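Local atomic coordinates of peptide synthetase, module 7 (PDB entry 4TX3), a protein that recruits the cytochrome P450 oxygenases that crosslink the peptide during teicoplanin biosynthesis, using a condensation-type X-domain that forms a complex with OxyB. Residues B[146-150]-B[288-292]; B[241-247]-B[413-417]. The contacts are given in a common frame with arbitrary orientation. Numbering follows the deposited sequence.

Contact 1 of 2, residues B[146-150]-B[288-292]; sequences ADDDS and LPRDE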
ATOM      1  N   ALA B 146     -18.015  -4.994   7.419  1.00 34.17           N
ATOM      2  CA  ALA B 146     -16.712  -4.352   7.248  1.00 30.37           C
ATOM      3  C   ALA B 146     -15.861  -4.347   8.507  1.00 29.69           C
ATOM      4  O   ALA B 146     -16.351  -4.081   9.602  1.00 30.14           O
ATOM      5  CB  ALA B 146     -16.906  -2.920   6.753  1.00 28.55           C
ATOM      6  N   ASP B 147     -14.581  -4.659   8.329  1.00 32.34           N
ATOM      7  CA  ASP B 147     -13.551  -4.323   9.308  1.00 33.90           C
ATOM      8  C   ASP B 147     -12.969  -2.948   8.955  1.00 34.97           C
ATOM      9  O   ASP B 147     -13.393  -2.316   7.979  1.00 32.97           O
ATOM     10  CB  ASP B 147     -12.446  -5.396   9.356  1.00 35.79           C
ATOM     11  CG  ASP B 147     -11.720  -5.590   8.009  1.00 35.78           C
ATOM     12  OD1 ASP B 147     -11.904  -4.786   7.067  1.00 36.18           O
ATOM     13  OD2 ASP B 147     -10.939  -6.558   7.897  1.00 36.69           O
ATOM     14  N   ASP B 148     -11.985  -2.494   9.722  1.00 38.77           N
ATOM     15  CA  ASP B 148     -11.432  -1.150   9.518  1.00 39.34           C
ATOM     16  C   ASP B 148     -10.620  -1.002   8.229  1.00 37.59           C
ATOM     17  O   ASP B 148     -10.741   0.012   7.550  1.00 37.22           O
ATOM     18  CB  ASP B 148     -10.580  -0.742  10.724  1.00 44.13           C
ATOM     19  CG  ASP B 148     -11.421  -0.486  11.966  1.00 57.38           C
ATOM     20  OD1 ASP B 148     -11.798   0.687  12.195  1.00 61.34           O
ATOM     21  OD2 ASP B 148     -11.717  -1.459  12.705  1.00 61.44           O
ATOM     22  N   ASP B 149      -9.800  -1.993   7.888  1.00 38.78           N
ATOM     23  CA  ASP B 149      -9.135  -2.009   6.578  1.00 36.30           C
ATOM     24  C   ASP B 149     -10.137  -1.806   5.434  1.00 38.13           C
ATOM     25  O   ASP B 149      -9.843  -1.107   4.446  1.00 36.15           O
ATOM     26  CB  ASP B 149      -8.381  -3.326   6.353  1.00 37.48           C
ATOM     27  CG  ASP B 149      -7.140  -3.463   7.233  1.00 42.33           C
ATOM     28  OD1 ASP B 149      -6.680  -2.449   7.801  1.00 40.97           O
ATOM     29  OD2 ASP B 149      -6.621  -4.597   7.349  1.00 43.64           O
ATOM     30  N   SER B 150     -11.322  -2.407   5.577  1.00 34.95           N
ATOM     31  CA  SER B 150     -12.334  -2.383   4.518  1.00 35.04           C
ATOM     32  C   SER B 150     -12.793  -0.973   4.156  1.00 32.69           C
ATOM     33  O   SER B 150     -13.206  -0.719   3.025  1.00 27.84           O
ATOM     34  CB  SER B 150     -13.552  -3.221   4.915  1.00 32.71           C
ATOM     35  OG  SER B 150     -13.229  -4.593   4.912  1.00 33.44           O
ATOM     36  N   LEU B 288      -6.234  -8.837  14.850  1.00 34.86           N
ATOM     37  CA  LEU B 288      -5.367  -8.967  13.695  1.00 35.29           C
ATOM     38  C   LEU B 288      -6.120  -8.589  12.425  1.00 38.40           C
ATOM     39  O   LEU B 288      -7.321  -8.861  12.325  1.00 38.44           O
ATOM     40  CB  LEU B 288      -4.859 -10.398  13.564  1.00 37.18           C
ATOM     41  CG  LEU B 288      -4.186 -11.039  14.763  1.00 41.71           C
ATOM     42  CD1 LEU B 288      -3.740 -12.437  14.383  1.00 34.05           C
ATOM     43  CD2 LEU B 288      -3.018 -10.183  15.173  1.00 37.20           C
ATOM     44  N   PRO B 289      -5.414  -7.999  11.439  1.00 36.26           N
ATOM     45  CA  PRO B 289      -6.031  -7.783  10.128  1.00 35.60           C
ATOM     46  C   PRO B 289      -6.107  -9.108   9.383  1.00 37.78           C
ATOM     47  O   PRO B 289      -5.529 -10.090   9.862  1.00 37.17           O
ATOM     48  CB  PRO B 289      -5.056  -6.841   9.436  1.00 32.71           C
ATOM     49  CG  PRO B 289      -3.725  -7.337   9.933  1.00 30.09           C
ATOM     50  CD  PRO B 289      -3.971  -7.691  11.404  1.00 31.40           C
ATOM     51  N   ARG B 290      -6.789  -9.122   8.239  1.00 34.00           N
ATOM     52  CA  ARG B 290      -6.809 -10.271   7.353  1.00 33.82           C
ATOM     53  C   ARG B 290      -5.396 -10.806   7.104  1.00 34.84           C
ATOM     54  O   ARG B 290      -4.428 -10.055   7.084  1.00 40.10           O
ATOM     55  CB  ARG B 290      -7.477  -9.897   6.031  1.00 34.21           C
ATOM     56  CG  ARG B 290      -6.792  -8.771   5.286  1.00 34.71           C
ATOM     57  CD  ARG B 290      -7.674  -8.213   4.160  1.00 36.63           C
ATOM     58  NE  ARG B 290      -8.660  -7.254   4.657  1.00 35.62           N
ATOM     59  CZ  ARG B 290      -9.602  -6.681   3.911  1.00 34.71           C
ATOM     60  NH1 ARG B 290      -9.702  -6.961   2.613  1.00 33.05           N
ATOM     61  NH2 ARG B 290     -10.455  -5.834   4.465  1.00 31.08           N
ATOM     62  N   ASP B 291      -5.295 -12.114   6.934  1.00 35.81           N
ATOM     63  CA  ASP B 291      -4.047 -12.765   6.580  1.00 39.10           C
ATOM     64  C   ASP B 291      -3.469 -12.212   5.257  1.00 39.40           C
ATOM     65  O   ASP B 291      -4.031 -12.409   4.185  1.00 38.73           O
ATOM     66  CB  ASP B 291      -4.305 -14.269   6.514  1.00 38.71           C
ATOM     67  CG  ASP B 291      -3.080 -15.071   6.137  1.00 47.81           C
ATOM     68  OD1 ASP B 291      -1.973 -14.504   6.008  1.00 49.21           O
ATOM     69  OD2 ASP B 291      -3.240 -16.298   5.977  1.00 56.10           O
ATOM     70  N   GLU B 292      -2.343 -11.511   5.345  1.00 46.29           N
ATOM     71  CA  GLU B 292      -1.778 -10.806   4.191  1.00 42.19           C
ATOM     72  C   GLU B 292      -1.290 -11.772   3.105  1.00 47.88           C
ATOM     73  O   GLU B 292      -1.141 -11.393   1.942  1.00 50.51           O
ATOM     74  CB  GLU B 292      -0.633  -9.896   4.631  1.00 42.70           C
ATOM     75  CG  GLU B 292       0.632 -10.638   5.071  1.00 56.73           C
ATOM     76  CD  GLU B 292       1.768  -9.699   5.496  1.00 68.20           C
ATOM     77  OE1 GLU B 292       1.509  -8.497   5.750  1.00 66.79           O
ATOM     78  OE2 GLU B 292       2.929 -10.164   5.563  1.00 71.47           O
TER
HETATM   79  O   HOH W   1      -8.429  -6.595   7.822  1.00 37.25           O

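Contact 2 of 2, residues B[241-247]-B[413-417]; sequences RLDAGPH and EDGIE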
ATOM      1  N   ARG B 241       0.863   9.261  25.783  1.00 39.79           N
ATOM      2  CA  ARG B 241       2.136   9.311  25.077  1.00 36.44           C
ATOM      3  C   ARG B 241       3.271   8.638  25.851  1.00 36.99           C
ATOM      4  O   ARG B 241       3.356   8.775  27.059  1.00 39.72           O
ATOM      5  CB  ARG B 241       2.532  10.759  24.766  1.00 41.83           C
ATOM      6  CG  ARG B 241       3.743  10.835  23.826  1.00 44.52           C
ATOM      7  CD  ARG B 241       4.475  12.178  23.806  1.00 47.09           C
ATOM      8  NE  ARG B 241       5.790  12.003  23.188  1.00 46.32           N
ATOM      9  CZ  ARG B 241       6.006  12.024  21.875  1.00 45.06           C
ATOM     10  NH1 ARG B 241       4.996  12.240  21.032  1.00 46.52           N
ATOM     11  NH2 ARG B 241       7.229  11.833  21.401  1.00 37.41           N
ATOM     12  N   LEU B 242       4.127   7.911  25.128  1.00 35.93           N
ATOM     13  CA  LEU B 242       5.447   7.472  25.587  1.00 31.84           C
ATOM     14  C   LEU B 242       6.532   8.203  24.798  1.00 37.97           C
ATOM     15  O   LEU B 242       6.537   8.146  23.565  1.00 41.60           O
ATOM     16  CB  LEU B 242       5.611   5.960  25.409  1.00 31.36           C
ATOM     17  CG  LEU B 242       6.981   5.399  25.781  1.00 31.84           C
ATOM     18  CD1 LEU B 242       7.248   5.549  27.297  1.00 31.41           C
ATOM     19  CD2 LEU B 242       7.083   3.951  25.343  1.00 29.72           C
ATOM     20  N   ASP B 243       7.446   8.890  25.486  1.00 40.35           N
ATOM     21  CA  ASP B 243       8.427   9.754  24.806  1.00 35.03           C
ATOM     22  C   ASP B 243       9.405   8.929  23.961  1.00 36.89           C
ATOM     23  O   ASP B 243       9.477   7.714  24.115  1.00 40.09           O
ATOM     24  CB  ASP B 243       9.194  10.616  25.825  1.00 33.54           C
ATOM     25  CG  ASP B 243       8.353  11.753  26.389  1.00 37.32           C
ATOM     26  OD1 ASP B 243       7.415  12.213  25.696  1.00 39.92           O
ATOM     27  OD2 ASP B 243       8.624  12.195  27.530  1.00 39.49           O
ATOM     28  N   ALA B 244      10.161   9.597  23.090  1.00 36.62           N
ATOM     29  CA  ALA B 244      11.005   8.928  22.103  1.00 35.27           C
ATOM     30  C   ALA B 244      12.141   8.112  22.726  1.00 36.76           C
ATOM     31  O   ALA B 244      12.398   6.974  22.325  1.00 34.56           O
ATOM     32  CB  ALA B 244      11.577   9.966  21.121  1.00 33.87           C
ATOM     33  N   GLY B 245      12.834   8.711  23.690  1.00 36.50           N
ATOM     34  CA  GLY B 245      13.913   8.040  24.398  1.00 33.29           C
ATOM     35  C   GLY B 245      13.530   6.699  25.017  1.00 35.66           C
ATOM     36  O   GLY B 245      14.137   5.675  24.695  1.00 35.21           O
ATOM     37  N   PRO B 246      12.531   6.696  25.920  1.00 33.67           N
ATOM     38  CA  PRO B 246      12.008   5.448  26.478  1.00 31.09           C
ATOM     39  C   PRO B 246      11.529   4.490  25.389  1.00 37.76           C
ATOM     40  O   PRO B 246      11.789   3.286  25.470  1.00 38.77           O
ATOM     41  CB  PRO B 246      10.834   5.909  27.338  1.00 30.03           C
ATOM     42  CG  PRO B 246      11.114   7.310  27.650  1.00 33.69           C
ATOM     43  CD  PRO B 246      11.830   7.869  26.463  1.00 34.02           C
ATOM     44  N   HIS B 247      10.840   5.021  24.382  1.00 35.97           N
ATOM     45  CA  HIS B 247      10.419   4.215  23.248  1.00 36.27           C
ATOM     46  C   HIS B 247      11.628   3.484  22.633  1.00 39.51           C
ATOM     47  O   HIS B 247      11.554   2.294  22.331  1.00 38.78           O
ATOM     48  CB  HIS B 247       9.708   5.088  22.212  1.00 32.55           C
ATOM     49  CG  HIS B 247       9.207   4.337  21.012  1.00 41.19           C
ATOM     50  ND1 HIS B 247       8.659   4.966  19.918  1.00 37.12           N
ATOM     51  CD2 HIS B 247       9.171   3.008  20.738  1.00 40.12           C
ATOM     52  CE1 HIS B 247       8.303   4.061  19.021  1.00 38.24           C
ATOM     53  NE2 HIS B 247       8.607   2.870  19.492  1.00 37.88           N
ATOM     54  N   GLU B 413      12.765   4.614  16.135  1.00 40.51           N
ATOM     55  CA  GLU B 413      11.772   4.883  17.166  1.00 36.81           C
ATOM     56  C   GLU B 413      11.716   6.351  17.603  1.00 42.53           C
ATOM     57  O   GLU B 413      12.715   6.918  18.065  1.00 38.59           O
ATOM     58  CB  GLU B 413      12.055   4.009  18.387  1.00 40.76           C
ATOM     59  CG  GLU B 413      11.651   2.541  18.248  1.00 43.51           C
ATOM     60  CD  GLU B 413      12.664   1.690  17.488  1.00 48.88           C
ATOM     61  OE1 GLU B 413      13.855   2.069  17.381  1.00 50.00           O
ATOM     62  OE2 GLU B 413      12.258   0.620  16.998  1.00 54.75           O
ATOM     63  N   ASP B 414      10.539   6.957  17.481  1.00 38.77           N
ATOM     64  CA  ASP B 414      10.393   8.372  17.780  1.00 37.94           C
ATOM     65  C   ASP B 414       9.176   8.702  18.663  1.00 38.49           C
ATOM     66  O   ASP B 414       8.581   9.764  18.535  1.00 39.50           O
ATOM     67  CB  ASP B 414      10.314   9.155  16.472  1.00 40.57           C
ATOM     68  CG  ASP B 414      10.808  10.573  16.625  1.00 41.97           C
ATOM     69  OD1 ASP B 414      11.886  10.764  17.241  1.00 39.24           O
ATOM     70  OD2 ASP B 414      10.115  11.491  16.145  1.00 39.77           O
ATOM     71  N   GLY B 415       8.819   7.790  19.568  1.00 42.16           N
ATOM     72  CA  GLY B 415       7.704   7.996  20.482  1.00 37.83           C
ATOM     73  C   GLY B 415       6.501   7.104  20.198  1.00 41.27           C
ATOM     74  O   GLY B 415       6.219   6.765  19.044  1.00 37.41           O
ATOM     75  N   ILE B 416       5.782   6.706  21.245  1.00 37.22           N
ATOM     76  CA  ILE B 416       4.511   6.027  21.020  1.00 38.03           C
ATOM     77  C   ILE B 416       3.349   6.932  21.414  1.00 38.23           C
ATOM     78  O   ILE B 416       3.326   7.508  22.497  1.00 39.51           O
ATOM     79  CB  ILE B 416       4.410   4.708  21.780  1.00 37.08           C
ATOM     80  CG1 ILE B 416       5.585   3.793  21.419  1.00 38.23           C
ATOM     81  CG2 ILE B 416       3.083   4.041  21.464  1.00 34.08           C
ATOM     82  CD1 ILE B 416       5.611   2.462  22.187  1.00 28.58           C
ATOM     83  N   GLU B 417       2.392   7.051  20.504  1.00 38.52           N
ATOM     84  CA  GLU B 417       1.263   7.963  20.627  1.00 40.13           C
ATOM     85  C   GLU B 417      -0.027   7.140  20.580  1.00 41.50           C
ATOM     86  O   GLU B 417      -0.106   6.140  19.863  1.00 35.70           O
ATOM     87  CB  GLU B 417       1.326   8.999  19.497  1.00 43.56           C
ATOM     88  CG  GLU B 417       0.131   9.929  19.327  1.00 49.09           C
ATOM     89  CD  GLU B 417       0.409  11.055  18.301  1.00 65.98           C
ATOM     90  OE1 GLU B 417       0.884  10.746  17.174  1.00 58.36           O
ATOM     91  OE2 GLU B 417       0.169  12.251  18.626  1.00 64.53           O
TER

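Contact 1 of 2, residues B[146-150]-B[288-292]
Arg290, Asp149 and Pro289 have the most surface covered where the start of helix 148-166 meets the loop after strand 281-288. Arg290 contributes 76 Å². Although its CA-to-CB bond points sideways, the bent side chain (chi1 and chi3 both p) brings the guanidinium to the helix start, where Arg290 NH2 lies 3.2 Å from Asp147 OD1. This is a salt bridge whose hydrogen bond is weak, with an N-H...O angle of 134°. The other terminal nitrogen, NH1, is held by the carbonyl oxygens of Leu297 and Met300, so Arg290 also ties down its own loop. Asp147 OD1 is in demand as well: as the N-cap it accepts from Ser150 N at 2.9 Å and from Ser150 OG at 2.5 Å.

Asp149, with 44 Å² covered, meets the loop differently. Its OD2 rests 3.4 Å from Pro289 CB and 4.3 Å from Arg290 NE, well out of the guanidinium plane, so that approach is electrostatic only. One water supplies the missing link: it donates to Asp147 OD2 (2.5 Å) and Asp149 OD2 (2.7 Å) and accepts from Arg290 N (3.0 Å) and Arg290 NE (3.2 Å), giving four bonds. Beyond Arg290, Glu292 forms a salt bridge with Arg187 of the OxyB chain.

By its sequence context, Asp147 is the aspartate of the HHxxxDG motif of condensation domains, here varied so that Arg143 replaces the second histidine and Asp148 the glycine. Pairing of that aspartate with an arginine from the other half of the domain is a structural feature of the condensation-domain active-site region.

Contact 2 of 2, residues B[241-247]-B[413-417]
This is an antiparallel strand pairing that runs into a helix start, at the edge of the four-stranded mixed sheet where strand 235-242 borders strand 413-423. Reciprocal bonds define the hydrogen-bonded pair Leu242-Ile416: Leu242 N to Ile416 O and Ile416 N to Leu242 O, both 2.8 Å. On the same face of the sheet Leu242 CD2 packs 3.8 Å from Ile416 CD1. Arg241 and Glu417 form the neighbouring non-hydrogen-bonded pair, with CA atoms 4.7 Å apart.

After Asp243 the chain turns into helix 244-255, and His247 reaches back over the partner strand. Its ring is sandwiched by CH-pi contacts: Ile416 CG1 lies 3.5 Å from the ring centroid of His247, almost on the normal, and Glu413 CG lies 3.6 Å from that centroid over the opposite face. At the ring edge Gly415 N donates a weak bond to His247 ND1 (2.9 Å, 130°), while NE2 pairs with Glu405 on strand 399-407. Gly415 has phi 110°, and a CB there would sit 2.6 Å from Arg241 NH2. The arrangement is a strand-to-helix turn clasped onto the adjacent antiparallel strand of an alpha/beta lobe of the condensation-domain fold.

Along the chain the segments alternate, 146-150, 241-247, 288-292 and 413-417, so each contact brackets one half of the other. Their centres lie 26 Å apart and their nearest atoms about 15 Å, without touching. Contact 1 sits 8 Å from the chain centre and joins helix 148-166, which follows strand 134-142 of the five-stranded sheet, to a loop from the other half of the chain. Contact 2, 24 Å from the centre, stays within the four-stranded sheet and its following helix 244-255. One therefore fastens the two lobes of this condensation-type domain together, whereas the other builds the periphery of the second lobe.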